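Local coordinates for protein salmonella typhimurium DB7155 bacteriophage DET7 tailspike (Bacteriophage, PDB 2V5I) that binds and probably hydrolyses the O-antigen of its Salmonella host, serving as the beta-helical, trimeric receptor-binding tailspike of a contractile-tailed phage, at residues 46-51 and 73-78; 67-72 and 89-94; 226-231 and 254-259; 234-239 and 272-277; 325-330 and 347-352. All coordinates share one frame; numbering follows the deposited sequence.

Interaction 1: residues 46-51 and 73-78; sequences YNFTDG and GALIFN
Phe48 to Gly51 and Gly73 to Ile76 meet in a corner contact, part apolar and part polar, between successive coils near the N-terminal end of the right-handed parallel beta-helix. The chain leaving strand 46-47 bends here towards strand 52-55, the neighbour of strand 73-78, so the touching stretches run at 80° to each other instead of pairing as strands. The apolar half is Phe48 against Leu75. Phe48 CG sits between its own backbone N and carbonyl carbon (chi1 68°), and this turns the ring in under the next coil. Leu75 CB lies over the centre of one face, 3.9 Å from the ring centroid, while Gly73 O comes to the ring edge 3.5 Å from Phe48 CE2. Phe69 touches both side chains, and Leu158 of strand 156-161 packs on Leu75 from the following coil.

The polar half lies on the more exposed side, at Asp50 and Gly51. Asp50 CG is anti to the backbone N, which carries the carboxylate across to strand 73-78; there OD1 accepts from Ala74 N at 3.0 Å, on its anti side and out of the carboxylate plane. Gly51 N answers with a 2.8 Å bond to Ala74 O. The CD1 tip of Ile76 rests 3.9 Å from Gly51 O.

Both polar atoms of the Ala74 backbone are thus taken up by the bend, one by a side chain and one by the main chain. The carboxylate stands in for a strand neighbour at the corner, while the buried Phe48 ring packs mainly on carbon, with one carbonyl at its edge.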
# COMPACT_ATOMS: atom_id res chain seq x y z
N TYR A 46 -6.73 -27.62 -33.30
CA TYR A 46 -5.59 -28.32 -33.85
C TYR A 46 -5.06 -29.28 -32.83
O TYR A 46 -4.67 -28.89 -31.74
CB TYR A 46 -4.48 -27.37 -34.24
CG TYR A 46 -3.34 -28.05 -34.98
CD1 TYR A 46 -3.48 -28.45 -36.31
CD2 TYR A 46 -2.13 -28.30 -34.35
CE1 TYR A 46 -2.45 -29.01 -37.01
CE2 TYR A 46 -1.09 -28.90 -35.04
CZ TYR A 46 -1.27 -29.28 -36.37
OH TYR A 46 -0.22 -29.81 -37.10
N ASN A 47 -5.14 -30.58 -33.18
CA ASN A 47 -4.67 -31.66 -32.33
C ASN A 47 -3.22 -31.98 -32.65
O ASN A 47 -2.90 -32.43 -33.77
CB ASN A 47 -5.61 -32.86 -32.58
CG ASN A 47 -7.10 -32.50 -32.26
OD1 ASN A 47 -7.51 -32.65 -31.12
ND2 ASN A 47 -7.86 -31.96 -33.27
N PHE A 48 -2.30 -31.65 -31.72
CA PHE A 48 -0.85 -31.80 -31.97
C PHE A 48 -0.30 -33.07 -31.33
O PHE A 48 -0.88 -33.61 -30.40
CB PHE A 48 -0.07 -30.53 -31.53
CG PHE A 48 -0.05 -30.29 -30.04
CD1 PHE A 48 -1.05 -29.58 -29.42
CD2 PHE A 48 0.97 -30.82 -29.24
CE1 PHE A 48 -1.03 -29.37 -28.06
CE2 PHE A 48 0.98 -30.62 -27.89
CZ PHE A 48 -0.03 -29.92 -27.27
N THR A 49 0.85 -33.52 -31.82
CA THR A 49 1.56 -34.65 -31.20
C THR A 49 2.70 -34.16 -30.33
O THR A 49 3.24 -33.08 -30.56
CB THR A 49 2.13 -35.55 -32.29
OG1 THR A 49 2.96 -34.80 -33.17
CG2 THR A 49 0.97 -36.13 -33.09
N ASP A 50 3.05 -34.93 -29.31
CA ASP A 50 4.16 -34.55 -28.42
C ASP A 50 5.42 -34.33 -29.20
O ASP A 50 5.89 -35.20 -29.92
CB ASP A 50 4.39 -35.62 -27.35
CG ASP A 50 5.49 -35.26 -26.34
OD1 ASP A 50 5.94 -34.09 -26.13
OD2 ASP A 50 5.93 -36.24 -25.69
N GLY A 51 6.01 -33.17 -29.04
CA GLY A 51 7.21 -32.84 -29.75
C GLY A 51 7.06 -32.25 -31.12
O GLY A 51 8.08 -32.01 -31.80
N GLY A 73 1.83 -33.31 -24.08
CA GLY A 73 3.24 -33.05 -24.42
C GLY A 73 3.45 -31.63 -24.92
O GLY A 73 2.60 -30.77 -24.76
N ALA A 74 4.54 -31.44 -25.67
CA ALA A 74 4.97 -30.10 -26.05
C ALA A 74 4.71 -29.80 -27.53
O ALA A 74 4.98 -30.65 -28.42
CB ALA A 74 6.47 -29.95 -25.76
N LEU A 75 4.13 -28.62 -27.78
CA LEU A 75 4.06 -28.01 -29.09
C LEU A 75 5.16 -26.96 -29.10
O LEU A 75 5.16 -26.06 -28.27
CB LEU A 75 2.69 -27.39 -29.29
CG LEU A 75 2.43 -26.64 -30.59
CD1 LEU A 75 2.71 -27.56 -31.83
CD2 LEU A 75 1.05 -26.04 -30.61
N ILE A 76 6.15 -27.13 -29.98
CA ILE A 76 7.41 -26.36 -29.94
C ILE A 76 7.47 -25.34 -31.06
O ILE A 76 7.36 -25.71 -32.22
CB ILE A 76 8.65 -27.29 -30.04
CG1 ILE A 76 8.61 -28.32 -28.92
CG2 ILE A 76 9.96 -26.45 -30.07
CD1 ILE A 76 9.53 -29.52 -29.14
N PHE A 77 7.69 -24.07 -30.69
CA PHE A 77 7.76 -22.95 -31.64
C PHE A 77 9.21 -22.45 -31.69
O PHE A 77 9.72 -21.84 -30.72
CB PHE A 77 6.86 -21.78 -31.22
CG PHE A 77 5.36 -21.97 -31.46
CD1 PHE A 77 4.81 -23.17 -31.88
CD2 PHE A 77 4.48 -20.90 -31.26
CE1 PHE A 77 3.42 -23.28 -32.11
CE2 PHE A 77 3.15 -21.00 -31.49
CZ PHE A 77 2.60 -22.19 -31.90
N ASN A 78 9.88 -22.68 -32.84
CA ASN A 78 11.26 -22.29 -33.09
C ASN A 78 11.37 -21.15 -34.06
O ASN A 78 10.52 -20.98 -34.96
CB ASN A 78 12.01 -23.48 -33.74
CG ASN A 78 12.12 -24.68 -32.83
OD1 ASN A 78 12.66 -24.60 -31.75
ND2 ASN A 78 11.60 -25.82 -33.29

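Interaction 2: residues 67-72 and 89-94; sequences AKFIGD and PFMESK
Lys68 and Glu92 reach each other from different first torsions: Lys68 CG stands anti to its carbonyl carbon (chi1 -53°), Glu92 CG anti to its backbone N (chi1 172°), and both side chains then run extended. They cross at a slant and their tips meet, Lys68 NZ reaching Glu92 OE1 nearly end-on in a salt bridge of 2.8 Å. The methylenes of Lys68 lie alongside the Phe90 side chain, which points the same way, with Lys68 CG 3.6 Å from Phe90 CD1. Lys124 forms a salt bridge with the other oxygen, Glu92 OE2, so one carboxylate is shared between two ammonium groups, which would be expected to favour its ionised form.

Beneath these side chains is a short parallel pairing between two successive rungs of the parallel beta-helix, Phe69 with Met91 and Ile70 with Glu92. Phe69 N binds Phe90 O, Glu92 N returns to Phe69 O, and Gly71 N closes on Glu92 O, each at 2.9 Å. Water extends the pairing before the strands begin, accepting from Phe90 N and donating to Ala67 O.

On the face carrying Phe69 and Met91 the chemistry turns apolar. The bend at chi2 of Met91 folds SD back to the edge of the Phe69 ring, a Met-aromatic contact 5.0 Å from the centroid, and that at chi3 turns CE towards Phe69 CB. Ala156 and Leu158 of strand 156-161 pack on Met91.

At the far end Asp72 OD1 accepts a weak, bent bond from Lys94 N at 3.0 Å, while Asp72 OD2 binds Thr95 OG1.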
# COMPACT_ATOMS: atom_id res chain seq x y z
N ALA A 67 -9.46 -20.71 -31.46
CA ALA A 67 -9.65 -22.16 -31.30
C ALA A 67 -8.50 -22.68 -30.44
O ALA A 67 -7.65 -21.88 -30.00
CB ALA A 67 -9.71 -22.85 -32.64
N LYS A 68 -8.48 -23.98 -30.17
CA LYS A 68 -7.58 -24.59 -29.18
C LYS A 68 -6.49 -25.42 -29.81
O LYS A 68 -6.71 -26.01 -30.86
CB LYS A 68 -8.34 -25.50 -28.25
CG LYS A 68 -9.54 -24.88 -27.58
CD LYS A 68 -10.27 -25.92 -26.72
CE LYS A 68 -11.42 -25.33 -25.93
NZ LYS A 68 -11.92 -26.33 -24.90
N PHE A 69 -5.36 -25.50 -29.10
CA PHE A 69 -4.30 -26.47 -29.37
C PHE A 69 -4.45 -27.61 -28.34
O PHE A 69 -4.32 -27.38 -27.14
CB PHE A 69 -2.89 -25.89 -29.23
CG PHE A 69 -2.55 -24.84 -30.25
CD1 PHE A 69 -2.56 -25.13 -31.61
CD2 PHE A 69 -2.09 -23.59 -29.84
CE1 PHE A 69 -2.23 -24.13 -32.56
CE2 PHE A 69 -1.79 -22.59 -30.81
CZ PHE A 69 -1.85 -22.87 -32.14
N ILE A 70 -4.75 -28.81 -28.83
CA ILE A 70 -5.05 -29.94 -28.00
C ILE A 70 -3.99 -31.04 -28.18
O ILE A 70 -3.74 -31.51 -29.30
CB ILE A 70 -6.46 -30.51 -28.33
CG1 ILE A 70 -7.54 -29.39 -28.26
CG2 ILE A 70 -6.80 -31.68 -27.44
CD1 ILE A 70 -8.85 -29.75 -28.86
N GLY A 71 -3.44 -31.51 -27.08
CA GLY A 71 -2.46 -32.59 -27.15
C GLY A 71 -1.82 -32.84 -25.81
O GLY A 71 -1.91 -32.00 -24.91
N ASP A 72 -1.15 -33.99 -25.68
CA ASP A 72 -0.36 -34.30 -24.51
C ASP A 72 1.08 -34.02 -24.90
O ASP A 72 1.51 -34.44 -25.97
CB ASP A 72 -0.48 -35.76 -24.08
CG ASP A 72 -1.82 -36.11 -23.53
OD1 ASP A 72 -2.54 -35.22 -23.05
OD2 ASP A 72 -2.20 -37.34 -23.59
N PRO A 89 -4.12 -17.72 -27.03
CA PRO A 89 -3.89 -19.14 -27.21
C PRO A 89 -4.64 -19.91 -26.12
O PRO A 89 -4.91 -19.40 -25.02
CB PRO A 89 -2.38 -19.28 -27.06
CG PRO A 89 -2.01 -18.18 -26.15
CD PRO A 89 -2.94 -17.04 -26.53
N PHE A 90 -5.00 -21.16 -26.42
CA PHE A 90 -5.63 -22.02 -25.42
C PHE A 90 -5.01 -23.43 -25.58
O PHE A 90 -5.22 -24.09 -26.62
CB PHE A 90 -7.16 -22.07 -25.63
CG PHE A 90 -7.92 -22.70 -24.51
CD1 PHE A 90 -8.03 -24.09 -24.40
CD2 PHE A 90 -8.54 -21.92 -23.55
CE1 PHE A 90 -8.76 -24.69 -23.35
CE2 PHE A 90 -9.24 -22.50 -22.49
CZ PHE A 90 -9.37 -23.90 -22.40
N MET A 91 -4.24 -23.89 -24.56
CA MET A 91 -3.62 -25.21 -24.55
C MET A 91 -4.48 -26.17 -23.74
O MET A 91 -4.85 -25.85 -22.61
CB MET A 91 -2.24 -25.09 -23.91
CG MET A 91 -1.35 -24.15 -24.60
SD MET A 91 -1.02 -24.44 -26.34
CE MET A 91 -0.30 -26.06 -26.32
N GLU A 92 -4.87 -27.33 -24.32
CA GLU A 92 -5.70 -28.30 -23.58
C GLU A 92 -5.11 -29.70 -23.74
O GLU A 92 -4.70 -30.09 -24.84
CB GLU A 92 -7.13 -28.27 -24.11
CG GLU A 92 -8.01 -29.39 -23.53
CD GLU A 92 -9.46 -29.26 -23.87
OE1 GLU A 92 -9.94 -28.17 -24.29
OE2 GLU A 92 -10.17 -30.27 -23.68
N SER A 93 -4.96 -30.42 -22.63
CA SER A 93 -4.44 -31.77 -22.72
C SER A 93 -5.42 -32.64 -23.45
O SER A 93 -6.62 -32.41 -23.38
CB SER A 93 -4.11 -32.37 -21.35
OG SER A 93 -5.29 -32.48 -20.52
N LYS A 94 -4.88 -33.67 -24.08
CA LYS A 94 -5.68 -34.72 -24.69
C LYS A 94 -6.25 -35.65 -23.62
O LYS A 94 -7.46 -36.00 -23.63
CB LYS A 94 -4.74 -35.45 -25.67
CG LYS A 94 -5.36 -36.56 -26.39
CD LYS A 94 -4.54 -37.00 -27.60
CE LYS A 94 -3.29 -37.70 -27.26
NZ LYS A 94 -2.62 -38.10 -28.56
O HOH W 1 -4.98 -21.77 -29.28
O HOH W 2 -0.79 -35.42 -28.22

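Interaction 3: residues 226-231 and 254-259; sequences SGSGVQ and GESGFK
Val230 CG2 comes obliquely to the Phe258 ring, 3.9 Å from Phe258 CD1, and Ser228 OG stands above the plane of the Glu255 carboxylate. Phe290 of the next coil stacks on the Phe258 ring; this column of side chains, with Val245 beside it, lies in the interior of the parallel beta-helix. Val230 pairs with Phe258 and Gln231 with Lys259 where strands 230-233 and 258-260 begin, and the preceding loops follow each other in step.

Glu255 is modelled in two conformers, so its carboxylate bonds are less certain, holding for one of them: Ser228 OG donates to OE1 at 2.7 Å, 61° out of the carboxylate plane. Lys259 NZ instead takes the syn lone pairs of both oxygens, each at 3.0 Å, a salt bridge within segment 254-259. The extended Lys259 chain passes over Ser228 and runs alongside Gln231, whose NE2 is bonded to Thr203 OG1.

Backbone bonds continue the register through the glycine-rich bend: Glu255 N to Gly227 O, Gly229 N to Ser256 O, Val230 N to Gly257 O. Ser228 OG does double duty, for besides its bond to the carboxylate it accepts from Ser256 N at 3.2 Å.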
# COMPACT_ATOMS: atom_id res chain seq x y z
N SER A 226 0.18 -28.70 -10.72
CA SER A 226 0.82 -29.53 -9.71
C SER A 226 2.09 -28.85 -9.16
O SER A 226 2.63 -29.30 -8.11
CB SER A 226 1.30 -30.82 -10.33
OG SER A 226 0.24 -31.59 -10.87
N GLY A 227 2.61 -27.90 -9.91
CA GLY A 227 3.80 -27.12 -9.54
C GLY A 227 3.43 -25.68 -9.23
O GLY A 227 2.37 -25.40 -8.60
N SER A 228 4.34 -24.78 -9.51
CA SER A 228 4.17 -23.38 -9.15
C SER A 228 3.50 -22.59 -10.27
O SER A 228 3.59 -22.98 -11.44
CB SER A 228 5.49 -22.77 -8.70
OG SER A 228 5.93 -23.40 -7.50
N GLY A 229 2.79 -21.54 -9.90
CA GLY A 229 2.06 -20.75 -10.87
C GLY A 229 2.97 -20.13 -11.90
O GLY A 229 2.79 -20.22 -13.10
N VAL A 230 3.93 -19.34 -11.37
CA VAL A 230 4.97 -18.72 -12.18
C VAL A 230 6.32 -19.09 -11.61
O VAL A 230 6.53 -19.02 -10.41
CB VAL A 230 4.87 -17.14 -12.19
CG1 VAL A 230 5.96 -16.52 -13.08
CG2 VAL A 230 3.51 -16.67 -12.64
N GLN A 231 7.24 -19.51 -12.46
CA GLN A 231 8.57 -19.83 -11.98
C GLN A 231 9.68 -19.38 -12.91
O GLN A 231 9.49 -19.33 -14.10
CB GLN A 231 8.72 -21.32 -11.71
CG GLN A 231 8.60 -22.18 -12.88
CD GLN A 231 8.35 -23.70 -12.51
OE1 GLN A 231 8.31 -24.08 -11.33
NE2 GLN A 231 8.22 -24.53 -13.52
N GLY A 254 -0.55 -26.19 -6.74
CA GLY A 254 -0.10 -27.46 -6.10
C GLY A 254 1.23 -27.32 -5.41
O GLY A 254 1.50 -28.10 -4.47
N GLU A 255 2.08 -26.37 -5.86
CA GLU A 255 3.31 -26.02 -5.15
C GLU A 255 3.15 -24.60 -4.59
O GLU A 255 2.34 -24.41 -3.66
CB GLU A 255 4.61 -26.27 -5.97
CG GLU A 255 5.88 -26.36 -5.10
CD GLU A 255 7.21 -26.07 -5.89
OE1 GLU A 255 7.17 -25.77 -7.11
OE2 GLU A 255 8.28 -26.07 -5.26
N SER A 256 3.77 -23.61 -5.20
CA SER A 256 3.75 -22.24 -4.71
C SER A 256 3.17 -21.32 -5.76
O SER A 256 3.18 -21.61 -6.98
CB SER A 256 5.14 -21.77 -4.36
OG SER A 256 5.64 -22.55 -3.24
N GLY A 257 2.66 -20.18 -5.32
CA GLY A 257 2.10 -19.23 -6.31
C GLY A 257 3.19 -18.79 -7.29
O GLY A 257 3.01 -18.81 -8.50
N PHE A 258 4.26 -18.25 -6.71
CA PHE A 258 5.33 -17.66 -7.42
C PHE A 258 6.67 -18.12 -6.84
O PHE A 258 6.84 -18.08 -5.63
CB PHE A 258 5.24 -16.13 -7.25
CG PHE A 258 3.90 -15.56 -7.67
CD1 PHE A 258 3.60 -15.32 -8.99
CD2 PHE A 258 2.86 -15.37 -6.72
CE1 PHE A 258 2.34 -14.84 -9.38
CE2 PHE A 258 1.59 -14.86 -7.11
CZ PHE A 258 1.33 -14.65 -8.42
N LYS A 259 7.55 -18.57 -7.72
CA LYS A 259 8.78 -19.27 -7.28
C LYS A 259 10.02 -18.86 -8.05
O LYS A 259 10.01 -18.88 -9.28
CB LYS A 259 8.56 -20.77 -7.41
CG LYS A 259 9.74 -21.71 -7.02
CD LYS A 259 9.49 -23.11 -7.51
CE LYS A 259 10.60 -24.06 -7.16
NZ LYS A 259 10.16 -25.46 -7.55
O HOH W 3 3.77 -29.75 -5.73

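Interaction 4: residues 234-239 and 272-277; sequences RNNGGE and NYNLQF
Asn236 and Asn274 make the close-fitted part of this contact, their side chains lying side by side with amide planes 23° apart. Asn236 CG is anti to its backbone N, which brings OD1 over towards segment 272-277, where Asn274 ND2 donates to it at 3.0 Å in an almost straight line (176°). The same oxygen accepts from Gly238 N at 2.9 Å, from above the carbonyl plane, closing an Asx turn; two donors therefore fix the rotation of the amide. Next to it the glycines allow close approach: Gly237 CA is 3.2 Å from Asn274 O, and Gly238 O lies 3.1 Å from Asn274 CB.

Segment 234-239 is loop, and segment 272-277 is loop running into strand 276-278; a single backbone bridge, Asn236 with Tyr273, links successive beta-helix coils here. Tyr273 N binds Asn235 O and Gly237 N binds Tyr273 O. Earlier in the loop Asn272 OD1 takes the place of a backbone carbonyl, accepting from Asn235 N at 3.0 Å. The Asn235 amide turns away to Asn206 and Asn215, and Tyr273 OH to Asp307.

Past Gly238 the contact opens out. Glu239 is solvent-exposed and its side chain comes no nearer than 5.9 Å to segment 272-277; it packs instead on Gly107 of the second subunit. Arg234, at the other end, likewise points away, its guanidinium held by Asn206 O and Gly209 O.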
# COMPACT_ATOMS: atom_id res chain seq x y z
N ARG A 234 17.43 -19.23 -13.52
CA ARG A 234 18.59 -18.49 -14.02
C ARG A 234 18.22 -17.21 -14.81
O ARG A 234 18.70 -16.97 -15.89
CB ARG A 234 19.47 -19.42 -14.84
CG ARG A 234 20.90 -18.93 -15.07
CD ARG A 234 21.83 -20.04 -15.52
NE ARG A 234 23.13 -19.55 -16.03
CZ ARG A 234 23.34 -19.08 -17.25
NH1 ARG A 234 22.36 -18.96 -18.13
NH2 ARG A 234 24.58 -18.67 -17.61
N ASN A 235 17.32 -16.42 -14.20
CA ASN A 235 17.00 -15.06 -14.63
C ASN A 235 17.68 -14.06 -13.69
O ASN A 235 17.71 -14.27 -12.48
CB ASN A 235 15.49 -14.86 -14.67
CG ASN A 235 14.89 -15.37 -15.95
OD1 ASN A 235 14.27 -14.61 -16.74
ND2 ASN A 235 15.06 -16.65 -16.24
N ASN A 236 18.22 -12.99 -14.28
CA ASN A 236 18.84 -11.84 -13.57
C ASN A 236 18.32 -10.57 -14.18
O ASN A 236 18.68 -10.28 -15.31
CB ASN A 236 20.35 -11.96 -13.60
CG ASN A 236 21.04 -10.87 -12.80
OD1 ASN A 236 20.37 -9.98 -12.25
ND2 ASN A 236 22.37 -11.00 -12.63
N GLY A 237 17.51 -9.82 -13.44
CA GLY A 237 16.90 -8.58 -13.97
C GLY A 237 17.93 -7.44 -13.96
O GLY A 237 17.61 -6.32 -14.47
N GLY A 238 19.14 -7.71 -13.47
CA GLY A 238 20.19 -6.69 -13.44
C GLY A 238 19.89 -5.55 -12.48
O GLY A 238 18.92 -5.56 -11.70
N GLU A 239 20.76 -4.52 -12.45
CA GLU A 239 20.49 -3.44 -11.55
C GLU A 239 19.16 -2.76 -11.87
O GLU A 239 18.50 -2.23 -10.96
CB GLU A 239 21.63 -2.43 -11.56
CG GLU A 239 22.81 -2.87 -10.69
CD GLU A 239 23.94 -3.42 -11.49
OE1 GLU A 239 23.79 -3.54 -12.74
OE2 GLU A 239 24.99 -3.74 -10.87
N ASN A 272 18.13 -17.04 -9.21
CA ASN A 272 17.62 -15.84 -9.85
C ASN A 272 18.03 -14.63 -8.99
O ASN A 272 18.09 -14.72 -7.77
CB ASN A 272 16.11 -15.88 -9.93
CG ASN A 272 15.64 -17.09 -10.68
OD1 ASN A 272 15.55 -17.07 -11.89
ND2 ASN A 272 15.39 -18.18 -9.93
N TYR A 273 18.14 -13.48 -9.65
CA TYR A 273 18.57 -12.25 -8.99
C TYR A 273 17.77 -11.05 -9.57
O TYR A 273 17.46 -11.08 -10.75
CB TYR A 273 20.03 -11.99 -9.28
CG TYR A 273 21.02 -12.95 -8.62
CD1 TYR A 273 21.34 -14.14 -9.23
CD2 TYR A 273 21.61 -12.61 -7.44
CE1 TYR A 273 22.27 -15.04 -8.61
CE2 TYR A 273 22.50 -13.47 -6.81
CZ TYR A 273 22.84 -14.67 -7.45
OH TYR A 273 23.71 -15.51 -6.81
N ASN A 274 17.47 -10.06 -8.72
CA ASN A 274 17.04 -8.75 -9.21
C ASN A 274 15.76 -8.83 -10.02
O ASN A 274 15.61 -8.14 -11.05
CB ASN A 274 18.15 -8.14 -10.09
CG ASN A 274 19.42 -7.80 -9.31
OD1 ASN A 274 19.39 -7.09 -8.27
ND2 ASN A 274 20.58 -8.25 -9.86
N LEU A 275 14.78 -9.57 -9.51
CA LEU A 275 13.46 -9.69 -10.16
C LEU A 275 12.45 -8.90 -9.33
O LEU A 275 12.66 -8.68 -8.14
CB LEU A 275 12.99 -11.17 -10.27
CG LEU A 275 13.91 -12.03 -11.19
CD1 LEU A 275 13.30 -13.43 -11.16
CD2 LEU A 275 13.98 -11.48 -12.59
N GLN A 276 11.38 -8.43 -9.99
CA GLN A 276 10.24 -7.83 -9.27
C GLN A 276 9.18 -8.81 -8.88
O GLN A 276 8.85 -9.72 -9.65
CB GLN A 276 9.59 -6.81 -10.22
CG GLN A 276 10.49 -5.66 -10.61
CD GLN A 276 9.74 -4.72 -11.50
OE1 GLN A 276 8.75 -4.13 -11.04
NE2 GLN A 276 10.14 -4.60 -12.78
N PHE A 277 8.59 -8.60 -7.69
CA PHE A 277 7.40 -9.32 -7.25
C PHE A 277 6.52 -8.25 -6.63
O PHE A 277 6.78 -7.83 -5.48
CB PHE A 277 7.74 -10.46 -6.29
CG PHE A 277 8.54 -11.52 -6.94
CD1 PHE A 277 7.91 -12.52 -7.63
CD2 PHE A 277 9.94 -11.50 -6.89
CE1 PHE A 277 8.68 -13.49 -8.31
CE2 PHE A 277 10.67 -12.44 -7.59
CZ PHE A 277 10.03 -13.41 -8.30

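Interaction 5: residues 325-330 and 347-352; sequences DNILVM and SNVTVQ
Asp325 reaches across to Ser347 and Asn348 at a corner of the parallel beta-helix. From CB, 3.7 Å from Ser347 OG, the side chain extends with CG anti to the backbone N (chi1 180°) and 3.5 Å from that same Ser347 OG. Its tip oxygen OD1 then accepts from Ser347 OG at 2.7 Å, on the anti side, and more weakly from Asn348 ND2; OD2 stays 4.0 Å from that nitrogen. Asn348 is tied further, OD1 to Asn370 on the next coil and ND2 to Thr350 OG1 of the second subunit.

After the corner strands 327-330 and 349-352 run 7° apart and the pairing is regular. Thr350 N binds Ile327 O, Val329 N binds Thr350 O, and Gln352 N binds Val329 O. Ile327 lies alongside Val349 and Val329 beside Val351, apolar steps turned into the coil, where Phe290 touches Ile327 and Val329. The Leu328 and Thr350 side faces the trimer interface: Leu328 CD1 rests 3.6 Å from Thr350 CG2, and Leu328 also packs on Leu323 of the third subunit. A water bound to Thr350 OG1 donates to Ile327 O and Asn348 O.

At the end of the pair Met330 CG lies 3.6 Å from Gln352 CG, and Gln352 NE2 points its N-H almost straight at Met330 SD, a weak bond of 3.5 Å.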
# COMPACT_ATOMS: atom_id res chain seq x y z
N ASP A 325 7.28 -5.71 -3.19
CA ASP A 325 6.42 -4.61 -2.68
C ASP A 325 4.98 -4.82 -3.10
O ASP A 325 4.68 -5.18 -4.23
CB ASP A 325 6.90 -3.25 -3.28
CG ASP A 325 6.07 -2.07 -2.82
OD1 ASP A 325 6.13 -1.70 -1.63
OD2 ASP A 325 5.35 -1.46 -3.66
N ASN A 326 4.08 -4.61 -2.14
CA ASN A 326 2.66 -4.65 -2.37
C ASN A 326 2.18 -6.02 -2.84
O ASN A 326 1.59 -6.18 -3.90
CB ASN A 326 2.20 -3.58 -3.36
CG ASN A 326 0.70 -3.52 -3.47
OD1 ASN A 326 0.01 -3.89 -2.53
ND2 ASN A 326 0.18 -3.02 -4.59
N ILE A 327 2.48 -7.02 -2.02
CA ILE A 327 2.01 -8.39 -2.28
C ILE A 327 1.07 -8.86 -1.19
O ILE A 327 1.16 -8.43 -0.06
CB ILE A 327 3.21 -9.37 -2.46
CG1 ILE A 327 4.15 -9.42 -1.26
CG2 ILE A 327 4.00 -9.02 -3.72
CD1 ILE A 327 5.01 -10.60 -1.20
N LEU A 328 0.19 -9.80 -1.55
CA LEU A 328 -0.86 -10.30 -0.64
C LEU A 328 -0.92 -11.82 -0.73
O LEU A 328 -0.85 -12.37 -1.84
CB LEU A 328 -2.23 -9.74 -1.02
CG LEU A 328 -3.49 -10.31 -0.34
CD1 LEU A 328 -3.50 -10.01 1.12
CD2 LEU A 328 -4.77 -9.79 -1.03
N VAL A 329 -0.93 -12.49 0.43
CA VAL A 329 -1.09 -13.94 0.47
C VAL A 329 -2.21 -14.28 1.46
O VAL A 329 -2.24 -13.74 2.56
CB VAL A 329 0.20 -14.66 0.90
CG1 VAL A 329 -0.00 -16.18 0.95
CG2 VAL A 329 1.42 -14.32 -0.02
N MET A 330 -3.07 -15.24 1.08
CA MET A 330 -4.07 -15.75 2.02
C MET A 330 -4.27 -17.25 1.87
O MET A 330 -4.19 -17.79 0.76
CB MET A 330 -5.41 -15.05 1.76
CG MET A 330 -5.37 -13.57 2.01
SD MET A 330 -7.00 -12.80 1.83
CE MET A 330 -7.88 -13.67 3.13
N SER A 347 8.83 -4.46 1.37
CA SER A 347 7.86 -3.50 1.89
C SER A 347 6.43 -3.82 1.49
O SER A 347 6.16 -4.43 0.46
CB SER A 347 8.14 -2.07 1.36
OG SER A 347 8.28 -2.07 -0.07
N ASN A 348 5.52 -3.43 2.37
CA ASN A 348 4.13 -3.43 2.04
C ASN A 348 3.65 -4.83 1.68
O ASN A 348 3.13 -5.10 0.58
CB ASN A 348 3.83 -2.40 0.95
CG ASN A 348 4.44 -1.02 1.25
OD1 ASN A 348 4.51 -0.57 2.42
ND2 ASN A 348 4.96 -0.38 0.22
N VAL A 349 3.79 -5.73 2.65
CA VAL A 349 3.42 -7.13 2.50
C VAL A 349 2.24 -7.39 3.38
O VAL A 349 2.25 -6.97 4.52
CB VAL A 349 4.62 -8.02 2.98
CG1 VAL A 349 4.22 -9.47 3.18
CG2 VAL A 349 5.77 -7.92 1.98
N THR A 350 1.24 -8.13 2.89
CA THR A 350 0.04 -8.48 3.67
C THR A 350 -0.16 -10.00 3.56
O THR A 350 -0.41 -10.55 2.47
CB THR A 350 -1.21 -7.73 3.13
OG1 THR A 350 -0.96 -6.29 3.20
CG2 THR A 350 -2.45 -8.11 3.95
N VAL A 351 0.04 -10.71 4.68
CA VAL A 351 -0.21 -12.14 4.76
C VAL A 351 -1.31 -12.31 5.81
O VAL A 351 -1.14 -11.90 6.96
CB VAL A 351 1.07 -12.91 5.17
CG1 VAL A 351 0.77 -14.37 5.26
CG2 VAL A 351 2.18 -12.68 4.17
N GLN A 352 -2.42 -12.94 5.44
CA GLN A 352 -3.54 -13.02 6.37
C GLN A 352 -4.24 -14.36 6.24
O GLN A 352 -4.46 -14.85 5.13
CB GLN A 352 -4.48 -11.82 6.28
CG GLN A 352 -5.05 -11.53 5.00
CD GLN A 352 -5.64 -10.07 4.80
OE1 GLN A 352 -5.47 -9.06 5.58
NE2 GLN A 352 -6.35 -9.98 3.72
O HOH W 4 0.11 -5.56 0.76

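All five contacts join neighbouring coils of one beta-helix. Interactions 1 and 2 touch near its N-terminal end: strand 46-47 of interaction 1 pairs with strand 69-70 of interaction 2, Phe48 N and Tyr46 O bonding to Ile70. Both are partly buried, and each combines an aromatic contact with carboxylate bonding. Interactions 3 and 5 are the buried ones, mid-helix, with centres about 17 Å apart, each placing apolar residues inside the coil. Interaction 4 interleaves with interaction 3 along the sequence but is made mostly by loops, where asparagine amides do much of the work. Through Phe277 and Asp325 it adjoins interaction 5, and these two alone reach other subunits.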